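Local coordinates for putative molybdenum cofactor biosynthesis protein (Corynebacterium diphtheriae, PDB 2G2C) that probably binds molybdopterin and takes part in the biosynthesis of the molybdenum cofactor, although its function has not been established directly, at residues 24-29 with 144-149; 47-52 with 59-64; 89-94 with 134-139. One frame throughout, in Å; residues are numbered along the deposited sequence.

The three contacts sample both faces of one mixed sheet. Contact 1 joins helices 26-34 and 143-153 over one face. Contacts 2 and 3 lie on the other, where helices 55-67 and 87-92 meet strands 42-51 and 135-139. Their centres are about 12 Å apart, and Ile62 and Val59 of helix 55-67 pack on Thr91, Ala90 and Phe94. Strand 135-139 links the faces: Ile136 and Asn138 serve contact 3, while Val137 and Ala139 touch the helix of contact 1. Contact 3 is buried and combines apolar packing with a hydrogen bond; contact 1, partly buried, and contact 2, at the surface on the edge strand 42-51, are wholly apolar.

Contact 1: 24-29 with 144-149; sequences NKALPL and GGITDT
Ile146 reaches from helix 143-153 toward helix 26-34 and divides its two branches between Ala26 and Leu29. The longer branch ends in CD1, which abuts Ala26 CB at 3.6 Å, the closest approach between the two segments. The shorter one, CG2, lies beside the CD2 methyl of Leu29 at 3.9 Å. This division follows from the first torsion of Ile146 (chi1 -72°): CG1 stands beside the backbone N and CG2 beside the carbonyl carbon, forking the side chain across the neighbouring helix.

Leu29 runs past Ile146 in the opposite sense, so the two overlap along their flanks. The same CD2 methyl also meets Thr147 CG2 at 4.0 Å, but there the side chains cross at about a right angle. Thr147 offers carbon to Leu29 because its hydroxyl is turned back into its own helix, where OG1 donates to Gly144 O over 2.9 Å. Gly144 O thus takes two donors from one face of its carbonyl plane, the second being Asp148 N.

Ahead of the turn that leads into the other helix, Asn24 OD1 accepts from Leu27 N in a capping bond of 3.0 Å, nearly straight at 165° although the donor lies well above the carbonyl plane. On the side facing the sheet, Ala26 rests on Val12 and Ile146 on Ala139, residues of two parallel strands. Two helices packed in this way against parallel strands of a mixed sheet belong to one outer layer of a three-layer alpha/beta/alpha fold, consistent with a molybdopterin-binding domain.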
ATOM      1  N   ASN A  24       2.716  -5.625  15.510  1.00 17.84           N
ATOM      2  CA  ASN A  24       2.724  -5.344  14.085  1.00 16.48           C
ATOM      3  C   ASN A  24       2.886  -6.683  13.336  1.00 16.49           C
ATOM      4  O   ASN A  24       3.999  -7.177  13.147  1.00 16.30           O
ATOM      5  CB  ASN A  24       3.817  -4.347  13.748  1.00 16.43           C
ATOM      6  CG  ASN A  24       3.828  -3.946  12.267  1.00 15.40           C
ATOM      7  OD1 ASN A  24       3.097  -4.517  11.424  1.00 15.99           O
ATOM      8  ND2 ASN A  24       4.649  -2.962  11.950  1.00 15.04           N
ATOM      9  N   LYS A  25       1.761  -7.283  12.968  1.00 15.36           N
ATOM     10  CA  LYS A  25       1.799  -8.525  12.198  1.00 15.28           C
ATOM     11  C   LYS A  25       1.862  -8.291  10.695  1.00 14.50           C
ATOM     12  O   LYS A  25       2.251  -9.198   9.930  1.00 14.65           O
ATOM     13  CB  LYS A  25       0.576  -9.396  12.492  1.00 16.55           C
ATOM     14  CG  LYS A  25       0.525  -9.878  13.908  1.00 19.82           C
ATOM     15  CD  LYS A  25      -0.649 -10.841  14.068  1.00 24.86           C
ATOM     16  CE  LYS A  25      -0.804 -11.242  15.521  1.00 27.80           C
ATOM     17  NZ  LYS A  25      -2.259 -11.334  15.844  1.00 33.16           N
ATOM     18  N   ALA A  26       1.454  -7.097  10.262  1.00 14.29           N
ATOM     19  CA  ALA A  26       1.422  -6.809   8.831  1.00 14.21           C
ATOM     20  C   ALA A  26       2.800  -6.725   8.213  1.00 13.29           C
ATOM     21  O   ALA A  26       3.025  -7.200   7.078  1.00 13.02           O
ATOM     22  CB  ALA A  26       0.625  -5.501   8.559  1.00 14.32           C
ATOM     23  N   LEU A  27       3.723  -6.091   8.933  1.00 13.71           N
ATOM     24  CA  LEU A  27       5.089  -5.917   8.434  1.00 13.87           C
ATOM     25  C   LEU A  27       5.776  -7.270   8.110  1.00 13.56           C
ATOM     26  O   LEU A  27       6.238  -7.487   6.980  1.00 13.75           O
ATOM     27  CB  LEU A  27       5.917  -5.083   9.446  1.00 14.52           C
ATOM     28  CG  LEU A  27       7.407  -5.029   9.204  1.00 15.38           C
ATOM     29  CD1 LEU A  27       7.765  -4.440   7.820  1.00 15.60           C
ATOM     30  CD2 LEU A  27       8.032  -4.272  10.341  1.00 16.11           C
ATOM     31  N   PRO A  28       5.894  -8.173   9.105  1.00 13.56           N
ATOM     32  CA  PRO A  28       6.565  -9.456   8.803  1.00 13.61           C
ATOM     33  C   PRO A  28       5.834 -10.299   7.772  1.00 13.30           C
ATOM     34  O   PRO A  28       6.484 -11.002   6.983  1.00 14.13           O
ATOM     35  CB  PRO A  28       6.625 -10.182  10.159  1.00 14.43           C
ATOM     36  CG  PRO A  28       5.567  -9.544  10.990  1.00 15.24           C
ATOM     37  CD  PRO A  28       5.504  -8.076  10.521  1.00 13.92           C
ATOM     38  N   LEU A  29       4.509 -10.209   7.774  1.00 12.14           N
ATOM     39  CA  LEU A  29       3.734 -10.890   6.739  1.00 11.09           C
ATOM     40  C   LEU A  29       4.084 -10.333   5.340  1.00 11.21           C
ATOM     41  O   LEU A  29       4.435 -11.089   4.415  1.00 11.84           O
ATOM     42  CB  LEU A  29       2.222 -10.862   7.010  1.00 11.24           C
ATOM     43  CG  LEU A  29       1.328 -11.343   5.860  1.00 10.45           C
ATOM     44  CD1 LEU A  29       1.645 -12.785   5.447  1.00 11.46           C
ATOM     45  CD2 LEU A  29      -0.097 -11.195   6.277  1.00 13.85           C
ATOM     46  N   GLY A 144      -5.545 -11.802   6.614  1.00 15.81           N
ATOM     47  CA  GLY A 144      -6.281 -12.390   5.491  1.00 17.07           C
ATOM     48  C   GLY A 144      -6.535 -11.380   4.387  1.00 16.97           C
ATOM     49  O   GLY A 144      -6.382 -11.690   3.197  1.00 18.29           O
ATOM     50  N   GLY A 145      -6.869 -10.146   4.767  1.00 16.10           N
ATOM     51  CA  GLY A 145      -7.102  -9.091   3.777  1.00 15.22           C
ATOM     52  C   GLY A 145      -5.803  -8.760   3.037  1.00 13.83           C
ATOM     53  O   GLY A 145      -5.817  -8.584   1.824  1.00 15.47           O
ATOM     54  N   ILE A 146      -4.677  -8.698   3.751  1.00 12.44           N
ATOM     55  CA  ILE A 146      -3.382  -8.464   3.110  1.00 12.18           C
ATOM     56  C   ILE A 146      -3.050  -9.574   2.112  1.00 11.81           C
ATOM     57  O   ILE A 146      -2.532  -9.310   1.033  1.00 11.59           O
ATOM     58  CB  ILE A 146      -2.293  -8.385   4.199  1.00 12.68           C
ATOM     59  CG1 ILE A 146      -2.443  -7.065   4.956  1.00 14.18           C
ATOM     60  CG2 ILE A 146      -0.907  -8.436   3.591  1.00 12.06           C
ATOM     61  CD1 ILE A 146      -1.711  -7.036   6.293  1.00 15.50           C
ATOM     62  N   THR A 147      -3.281 -10.841   2.494  1.00 12.07           N
ATOM     63  CA  THR A 147      -2.922 -11.938   1.572  1.00 13.08           C
ATOM     64  C   THR A 147      -3.796 -11.956   0.314  1.00 12.94           C
ATOM     65  O   THR A 147      -3.324 -12.305  -0.780  1.00 13.51           O
ATOM     66  CB  THR A 147      -2.950 -13.327   2.260  1.00 13.22           C
ATOM     67  OG1 THR A 147      -4.280 -13.654   2.657  1.00 13.75           O
ATOM     68  CG2 THR A 147      -2.018 -13.326   3.476  1.00 13.62           C
ATOM     69  N   ASP A 148      -5.062 -11.576   0.454  1.00 14.29           N
ATOM     70  CA  ASP A 148      -5.962 -11.458  -0.699  1.00 14.86           C
ATOM     71  C   ASP A 148      -5.548 -10.288  -1.615  1.00 14.48           C
ATOM     72  O   ASP A 148      -5.564 -10.406  -2.855  1.00 16.26           O
ATOM     73  CB  ASP A 148      -7.407 -11.295  -0.250  1.00 16.75           C
ATOM     74  CG  ASP A 148      -8.031 -12.604   0.216  1.00 18.72           C
ATOM     75  OD1 ASP A 148      -7.530 -13.706  -0.120  1.00 22.80           O
ATOM     76  OD2 ASP A 148      -9.037 -12.515   0.951  1.00 23.02           O
ATOM     77  N   THR A 149      -5.161  -9.174  -1.005  1.00 13.18           N
ATOM     78  CA  THR A 149      -4.686  -8.047  -1.816  1.00 13.28           C
ATOM     79  C   THR A 149      -3.441  -8.463  -2.580  1.00 13.63           C
ATOM     80  O   THR A 149      -3.321  -8.234  -3.785  1.00 13.67           O
ATOM     81  CB  THR A 149      -4.390  -6.829  -0.910  1.00 12.61           C
ATOM     82  OG1 THR A 149      -5.645  -6.346  -0.410  1.00 14.41           O
ATOM     83  CG2 THR A 149      -3.648  -5.751  -1.664  1.00 14.34           C
TER

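Contact 2: 47-52 with 59-64; sequences SEVVVP and VEAIAT
Val51 meets Ala61 through a single methyl, and the path to it can be traced atom by atom. The CA atoms of the two residues are 7.7 Å apart, and both residues start their side chains toward each other. Val51 CB is still 5.0 Å from Ala61 CB, beyond contact distance. One step further the side chain forks. CG1 stands beside the backbone N and anti to the carbonyl carbon (chi1 -62°), which carries it to 4.0 Å from Ala61 CB. The other branch, CG2, falls between the backbone N and the carbonyl carbon and stays 4.8 Å from the same methyl, so CG1 does the touching.

Strand 42-51 leads through a short connection into helix 55-67, and the chain then returns in strand 72-76, parallel to the first with strand 5-13 between them: a beta-alpha-beta crossover of the Rossmann-like kind. The contact therefore closes the first half of that unit, and its helix lies over both the edge strand and its neighbour, since Ala61 also touches Ile11. The segments bury 76 Å² between them, and none of the three touching residues is fully buried.

Two residues back along the strand, and on the same side of the sheet, Val49 approaches by its CG2 methyl, 4.3 Å from Ala61 CB. Val51 CG1 and Val49 CG2 are themselves 4.1 Å apart. The three methyls thus make a nearly equilateral triangle, with the alanine methyl facing both valines. Just past the strand, Pro52 O is hydrogen-bonded to Thr57 OG1 in the first turn of helix 55-67.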
ATOM      1  N   SER A  47      11.951   1.447   3.597  1.00 14.13           N
ATOM      2  CA  SER A  47      11.281   2.102   4.713  0.50 13.56           C
ATOM      3  C   SER A  47      10.145   1.222   5.225  1.00 13.59           C
ATOM      4  O   SER A  47       9.423   0.664   4.405  1.00 13.48           O
ATOM      5  CB  SER A  47      10.705   3.439   4.226  0.50 14.01           C
ATOM      6  OG  SER A  47       9.977   4.096   5.243  0.50 13.17           O
ATOM      7  N   GLU A  48       9.993   1.131   6.541  1.00 13.63           N
ATOM      8  CA  GLU A  48       8.735   0.634   7.118  1.00 14.00           C
ATOM      9  C   GLU A  48       8.418   1.473   8.324  1.00 14.10           C
ATOM     10  O   GLU A  48       9.312   1.827   9.108  1.00 15.25           O
ATOM     11  CB  GLU A  48       8.779  -0.849   7.475  1.00 15.40           C
ATOM     12  CG  GLU A  48       9.850  -1.211   8.487  1.00 16.07           C
ATOM     13  CD  GLU A  48       9.447  -1.009   9.956  1.00 18.30           C
ATOM     14  OE1 GLU A  48      10.363  -1.088  10.807  1.00 21.47           O
ATOM     15  OE2 GLU A  48       8.254  -0.772  10.282  1.00 18.92           O
ATOM     16  N   VAL A  49       7.155   1.869   8.438  1.00 13.74           N
ATOM     17  CA  VAL A  49       6.713   2.679   9.563  1.00 13.55           C
ATOM     18  C   VAL A  49       5.341   2.222  10.037  1.00 13.84           C
ATOM     19  O   VAL A  49       4.622   1.510   9.313  1.00 12.46           O
ATOM     20  CB  VAL A  49       6.672   4.210   9.208  1.00 13.57           C
ATOM     21  CG1 VAL A  49       8.021   4.672   8.648  1.00 15.96           C
ATOM     22  CG2 VAL A  49       5.590   4.473   8.165  1.00 15.13           C
ATOM     23  N   VAL A  50       5.007   2.607  11.271  1.00 13.37           N
ATOM     24  CA  VAL A  50       3.666   2.496  11.801  1.00 13.39           C
ATOM     25  C   VAL A  50       3.238   3.929  12.104  1.00 14.45           C
ATOM     26  O   VAL A  50       4.004   4.707  12.732  1.00 14.14           O
ATOM     27  CB  VAL A  50       3.628   1.672  13.111  1.00 13.53           C
ATOM     28  CG1 VAL A  50       2.191   1.686  13.674  1.00 14.29           C
ATOM     29  CG2 VAL A  50       4.152   0.265  12.856  1.00 14.08           C
ATOM     30  N   VAL A  51       2.041   4.300  11.676  1.00 12.42           N
ATOM     31  CA  VAL A  51       1.520   5.638  11.996  1.00 13.09           C
ATOM     32  C   VAL A  51       0.134   5.483  12.622  1.00 13.72           C
ATOM     33  O   VAL A  51      -0.572   4.511  12.347  1.00 12.69           O
ATOM     34  CB  VAL A  51       1.466   6.542  10.690  1.00 13.65           C
ATOM     35  CG1 VAL A  51       2.872   6.737  10.131  1.00 15.41           C
ATOM     36  CG2 VAL A  51       0.497   5.975   9.633  1.00 13.28           C
ATOM     37  N   PRO A  52      -0.264   6.458  13.453  1.00 13.65           N
ATOM     38  CA  PRO A  52      -1.634   6.491  13.920  1.00 13.78           C
ATOM     39  C   PRO A  52      -2.590   6.695  12.727  1.00 13.58           C
ATOM     40  O   PRO A  52      -2.188   7.167  11.644  1.00 13.67           O
ATOM     41  CB  PRO A  52      -1.698   7.753  14.805  1.00 15.86           C
ATOM     42  CG  PRO A  52      -0.281   8.093  15.102  1.00 16.19           C
ATOM     43  CD  PRO A  52       0.554   7.572  13.966  1.00 15.10           C
ATOM     44  N   VAL A  59      -0.852  10.841   4.816  1.00 10.85           N
ATOM     45  CA  VAL A  59      -0.233  11.728   3.822  1.00 11.11           C
ATOM     46  C   VAL A  59       1.251  11.940   4.074  1.00 11.52           C
ATOM     47  O   VAL A  59       2.051  11.860   3.139  1.00 12.40           O
ATOM     48  CB  VAL A  59      -0.938  13.128   3.728  1.00 11.54           C
ATOM     49  CG1 VAL A  59      -0.077  14.122   2.876  1.00 11.26           C
ATOM     50  CG2 VAL A  59      -2.317  12.963   3.149  1.00 10.54           C
ATOM     51  N   GLU A  60       1.615  12.223   5.329  1.00 11.45           N
ATOM     52  CA  GLU A  60       3.032  12.478   5.635  1.00 12.62           C
ATOM     53  C   GLU A  60       3.862  11.234   5.341  1.00 12.07           C
ATOM     54  O   GLU A  60       4.938  11.319   4.769  1.00 12.00           O
ATOM     55  CB  GLU A  60       3.190  12.877   7.090  1.00 13.89           C
ATOM     56  CG  GLU A  60       4.595  13.102   7.502  1.00 17.90           C
ATOM     57  CD  GLU A  60       4.702  13.478   8.966  1.00 25.44           C
ATOM     58  OE1 GLU A  60       4.000  12.860   9.839  1.00 25.90           O
ATOM     59  OE2 GLU A  60       5.490  14.406   9.247  1.00 27.25           O
ATOM     60  N   ALA A  61       3.363  10.067   5.759  1.00 11.36           N
ATOM     61  CA  ALA A  61       4.091   8.818   5.504  1.00 11.73           C
ATOM     62  C   ALA A  61       4.267   8.496   4.008  1.00 10.64           C
ATOM     63  O   ALA A  61       5.337   8.033   3.578  1.00 12.68           O
ATOM     64  CB  ALA A  61       3.424   7.666   6.242  1.00 11.67           C
ATOM     65  N   ILE A  62       3.202   8.716   3.210  1.00 10.27           N
ATOM     66  CA  ILE A  62       3.325   8.456   1.787  1.00  9.66           C
ATOM     67  C   ILE A  62       4.282   9.440   1.105  1.00 10.28           C
ATOM     68  O   ILE A  62       5.127   9.029   0.292  1.00 11.33           O
ATOM     69  CB  ILE A  62       1.941   8.496   1.097  1.00  9.26           C
ATOM     70  CG1 ILE A  62       1.066   7.325   1.606  1.00 11.51           C
ATOM     71  CG2 ILE A  62       2.104   8.405  -0.389  1.00 11.39           C
ATOM     72  CD1 ILE A  62      -0.407   7.341   1.076  1.00 11.30           C
ATOM     73  N   ALA A  63       4.120  10.735   1.400  1.00 10.67           N
ATOM     74  CA  ALA A  63       4.949  11.761   0.776  1.00 11.23           C
ATOM     75  C   ALA A  63       6.431  11.491   1.139  1.00 11.95           C
ATOM     76  O   ALA A  63       7.329  11.618   0.296  1.00 11.71           O
ATOM     77  CB  ALA A  63       4.548  13.134   1.263  1.00 12.15           C
ATOM     78  N   THR A  64       6.688  11.124   2.395  1.00 11.72           N
ATOM     79  CA  THR A  64       8.052  10.796   2.808  1.00 12.63           C
ATOM     80  C   THR A  64       8.619   9.602   2.021  1.00 12.32           C
ATOM     81  O   THR A  64       9.759   9.628   1.524  1.00 13.63           O
ATOM     82  CB  THR A  64       8.110  10.539   4.322  1.00 13.90           C
ATOM     83  OG1 THR A  64       7.829  11.768   5.016  1.00 15.56           O
ATOM     84  CG2 THR A  64       9.472  10.026   4.702  1.00 13.17           C
TER

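Contact 3: 89-94 with 134-139; sequences EATASF and ALIVNA
Thr91 of helix 87-92 faces Ile136 of strand 135-139 at a CA-CA distance of 7.6 Å, close enough for short side chains to bridge helix and sheet. Thr91 divides its labour. OG1 stands beside the backbone N, anti to the carbonyl carbon (chi1 -60°), which puts the methyl CG2 anti to the backbone N, where it packs at 3.6 Å against Ile136 CG2. Thr91 and Ile136 run alongside each other in opposite senses. The hydroxyl is met by Asn138, which comes up from the strand.

Asn138 ND2 donates to Thr91 OG1 over 2.9 Å. The N-H...O angle is 167°, and the acceptor lies only 9° out of the amide plane, so the bond is straight and uses an N-H in its natural direction. Ile136 also reaches Phe94, three residues on from Thr91, where its CD1 comes within 4.2 Å of Phe94 CB. The ring of Phe94 is turned elsewhere: Thr91 O lies in plane at its edge, while the ring packs on Val59 and Ile62 of helix 55-67.

Asn138 OD1 accepts from Ile123 N, and ND2 is also hydrogen-bonded to Thr75 OG1 on the adjacent strand 72-76. Thr91 OG1 is bonded in addition to Thr87 O one helical turn back; as a carbonyl can only accept, the hydroxyl donates there and accepts from the amide. The direction of the hydroxyl proton is therefore settled. With bonds at both ends of the amide, its rotation is probably fixed, and a buried polar pair has its hydrogen-bonding atoms satisfied, tying helix 87-92, the central strands and the segment at Ile123 together.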
ATOM      1  N   GLU A  89      -8.538   8.213   1.397  1.00  9.76           N
ATOM      2  CA  GLU A  89      -8.595   9.646   1.065  1.00  9.00           C
ATOM      3  C   GLU A  89      -7.157  10.212   0.959  1.00  9.82           C
ATOM      4  O   GLU A  89      -6.808  10.934   0.006  1.00 10.18           O
ATOM      5  CB  GLU A  89      -9.390  10.444   2.118  1.00 10.16           C
ATOM      6  CG  GLU A  89     -10.914  10.137   2.140  1.00 11.90           C
ATOM      7  CD  GLU A  89     -11.337   8.833   2.891  1.00 12.37           C
ATOM      8  OE1 GLU A  89     -10.493   7.972   3.267  1.00 12.05           O
ATOM      9  OE2 GLU A  89     -12.561   8.698   3.118  1.00 14.38           O
ATOM     10  N   ALA A  90      -6.334   9.877   1.951  1.00  9.02           N
ATOM     11  CA  ALA A  90      -4.945  10.336   1.932  1.00 10.87           C
ATOM     12  C   ALA A  90      -4.242   9.819   0.654  1.00 10.63           C
ATOM     13  O   ALA A  90      -3.510  10.539  -0.044  1.00 10.53           O
ATOM     14  CB  ALA A  90      -4.193   9.867   3.221  1.00 11.72           C
ATOM     15  N   THR A  91      -4.465   8.553   0.341  1.00 10.17           N
ATOM     16  CA  THR A  91      -3.834   7.963  -0.814  1.00  9.48           C
ATOM     17  C   THR A  91      -4.274   8.644  -2.114  1.00  9.61           C
ATOM     18  O   THR A  91      -3.443   8.927  -2.991  1.00 10.39           O
ATOM     19  CB  THR A  91      -4.114   6.454  -0.860  1.00  8.91           C
ATOM     20  OG1 THR A  91      -3.595   5.848   0.332  1.00  9.97           O
ATOM     21  CG2 THR A  91      -3.487   5.798  -2.148  1.00 11.82           C
ATOM     22  N   ALA A  92      -5.581   8.890  -2.242  1.00 10.27           N
ATOM     23  CA  ALA A  92      -6.154   9.457  -3.460  1.00 10.49           C
ATOM     24  C   ALA A  92      -5.480  10.795  -3.784  1.00 10.20           C
ATOM     25  O   ALA A  92      -5.381  11.179  -4.983  1.00 12.13           O
ATOM     26  CB  ALA A  92      -7.627   9.657  -3.279  1.00 11.54           C
ATOM     27  N   SER A  93      -5.022  11.502  -2.736  1.00 11.41           N
ATOM     28  CA  SER A  93      -4.411  12.840  -2.977  1.00 11.30           C
ATOM     29  C   SER A  93      -3.155  12.758  -3.841  1.00 10.65           C
ATOM     30  O   SER A  93      -2.744  13.804  -4.411  1.00 12.22           O
ATOM     31  CB  SER A  93      -4.101  13.572  -1.663  1.00 12.24           C
ATOM     32  OG  SER A  93      -2.987  13.017  -0.988  1.00 12.83           O
ATOM     33  N   PHE A  94      -2.555  11.553  -3.953  1.00 10.16           N
ATOM     34  CA  PHE A  94      -1.320  11.329  -4.706  1.00 10.54           C
ATOM     35  C   PHE A  94      -1.573  10.682  -6.064  1.00 10.47           C
ATOM     36  O   PHE A  94      -0.641  10.544  -6.854  1.00 13.45           O
ATOM     37  CB  PHE A  94      -0.397  10.378  -3.961  1.00 10.29           C
ATOM     38  CG  PHE A  94       0.085  10.930  -2.655  1.00  9.26           C
ATOM     39  CD1 PHE A  94       1.235  11.738  -2.613  1.00 10.33           C
ATOM     40  CD2 PHE A  94      -0.628  10.703  -1.474  1.00 10.43           C
ATOM     41  CE1 PHE A  94       1.699  12.256  -1.399  1.00 10.46           C
ATOM     42  CE2 PHE A  94      -0.174  11.244  -0.241  1.00 12.93           C
ATOM     43  CZ  PHE A  94       0.990  12.007  -0.210  1.00 11.67           C
ATOM     44  N   ALA A 134       5.219   5.890  -8.927  1.00 11.16           N
ATOM     45  CA  ALA A 134       5.089   4.837  -7.934  1.00 10.02           C
ATOM     46  C   ALA A 134       3.693   4.215  -7.992  1.00 11.37           C
ATOM     47  O   ALA A 134       2.727   4.873  -8.392  1.00 10.93           O
ATOM     48  CB  ALA A 134       5.336   5.387  -6.551  1.00 11.45           C
ATOM     49  N   LEU A 135       3.616   2.949  -7.604  1.00 10.45           N
ATOM     50  CA  LEU A 135       2.353   2.246  -7.408  1.00 10.89           C
ATOM     51  C   LEU A 135       2.032   2.230  -5.914  1.00  9.63           C
ATOM     52  O   LEU A 135       2.896   1.859  -5.120  1.00 10.95           O
ATOM     53  CB  LEU A 135       2.525   0.809  -7.863  1.00 11.64           C
ATOM     54  CG  LEU A 135       1.366  -0.148  -7.590  1.00 11.06           C
ATOM     55  CD1 LEU A 135       0.104   0.227  -8.421  1.00 12.11           C
ATOM     56  CD2 LEU A 135       1.839  -1.576  -7.909  1.00 13.58           C
ATOM     57  N   ILE A 136       0.835   2.657  -5.519  1.00 10.23           N
ATOM     58  CA  ILE A 136       0.429   2.653  -4.124  1.00  9.11           C
ATOM     59  C   ILE A 136      -0.759   1.713  -4.019  1.00 10.21           C
ATOM     60  O   ILE A 136      -1.689   1.776  -4.864  1.00 10.14           O
ATOM     61  CB  ILE A 136       0.045   4.069  -3.651  1.00  9.04           C
ATOM     62  CG1 ILE A 136       1.180   5.060  -3.931  1.00  8.92           C
ATOM     63  CG2 ILE A 136      -0.302   4.064  -2.145  1.00 10.06           C
ATOM     64  CD1 ILE A 136       0.863   6.448  -3.499  1.00 13.03           C
ATOM     65  N   VAL A 137      -0.730   0.846  -2.995  1.00  9.62           N
ATOM     66  CA  VAL A 137      -1.789  -0.159  -2.777  1.00 10.50           C
ATOM     67  C   VAL A 137      -2.212  -0.055  -1.327  1.00 10.15           C
ATOM     68  O   VAL A 137      -1.363  -0.122  -0.427  1.00 11.33           O
ATOM     69  CB  VAL A 137      -1.224  -1.594  -3.019  1.00 11.36           C
ATOM     70  CG1 VAL A 137      -2.195  -2.688  -2.541  1.00 12.94           C
ATOM     71  CG2 VAL A 137      -0.879  -1.796  -4.481  1.00 11.99           C
ATOM     72  N   ASN A 138      -3.522   0.118  -1.106  1.00  9.50           N
ATOM     73  CA  ASN A 138      -4.093   0.098   0.260  1.00  9.57           C
ATOM     74  C   ASN A 138      -4.617  -1.293   0.580  1.00 11.62           C
ATOM     75  O   ASN A 138      -5.578  -1.750  -0.066  1.00 12.54           O
ATOM     76  CB  ASN A 138      -5.315   1.023   0.370  1.00 10.49           C
ATOM     77  CG  ASN A 138      -5.016   2.489   0.124  1.00 10.91           C
ATOM     78  OD1 ASN A 138      -5.934   3.206  -0.248  1.00 12.37           O
ATOM     79  ND2 ASN A 138      -3.792   2.950   0.398  1.00  9.34           N
ATOM     80  N   ALA A 139      -4.004  -1.967   1.559  1.00 10.40           N
ATOM     81  CA  ALA A 139      -4.561  -3.230   2.064  1.00 11.88           C
ATOM     82  C   ALA A 139      -5.310  -3.034   3.376  1.00 12.07           C
ATOM     83  O   ALA A 139      -5.092  -2.062   4.086  1.00 11.37           O
ATOM     84  CB  ALA A 139      -3.441  -4.248   2.272  1.00 10.54           C
TER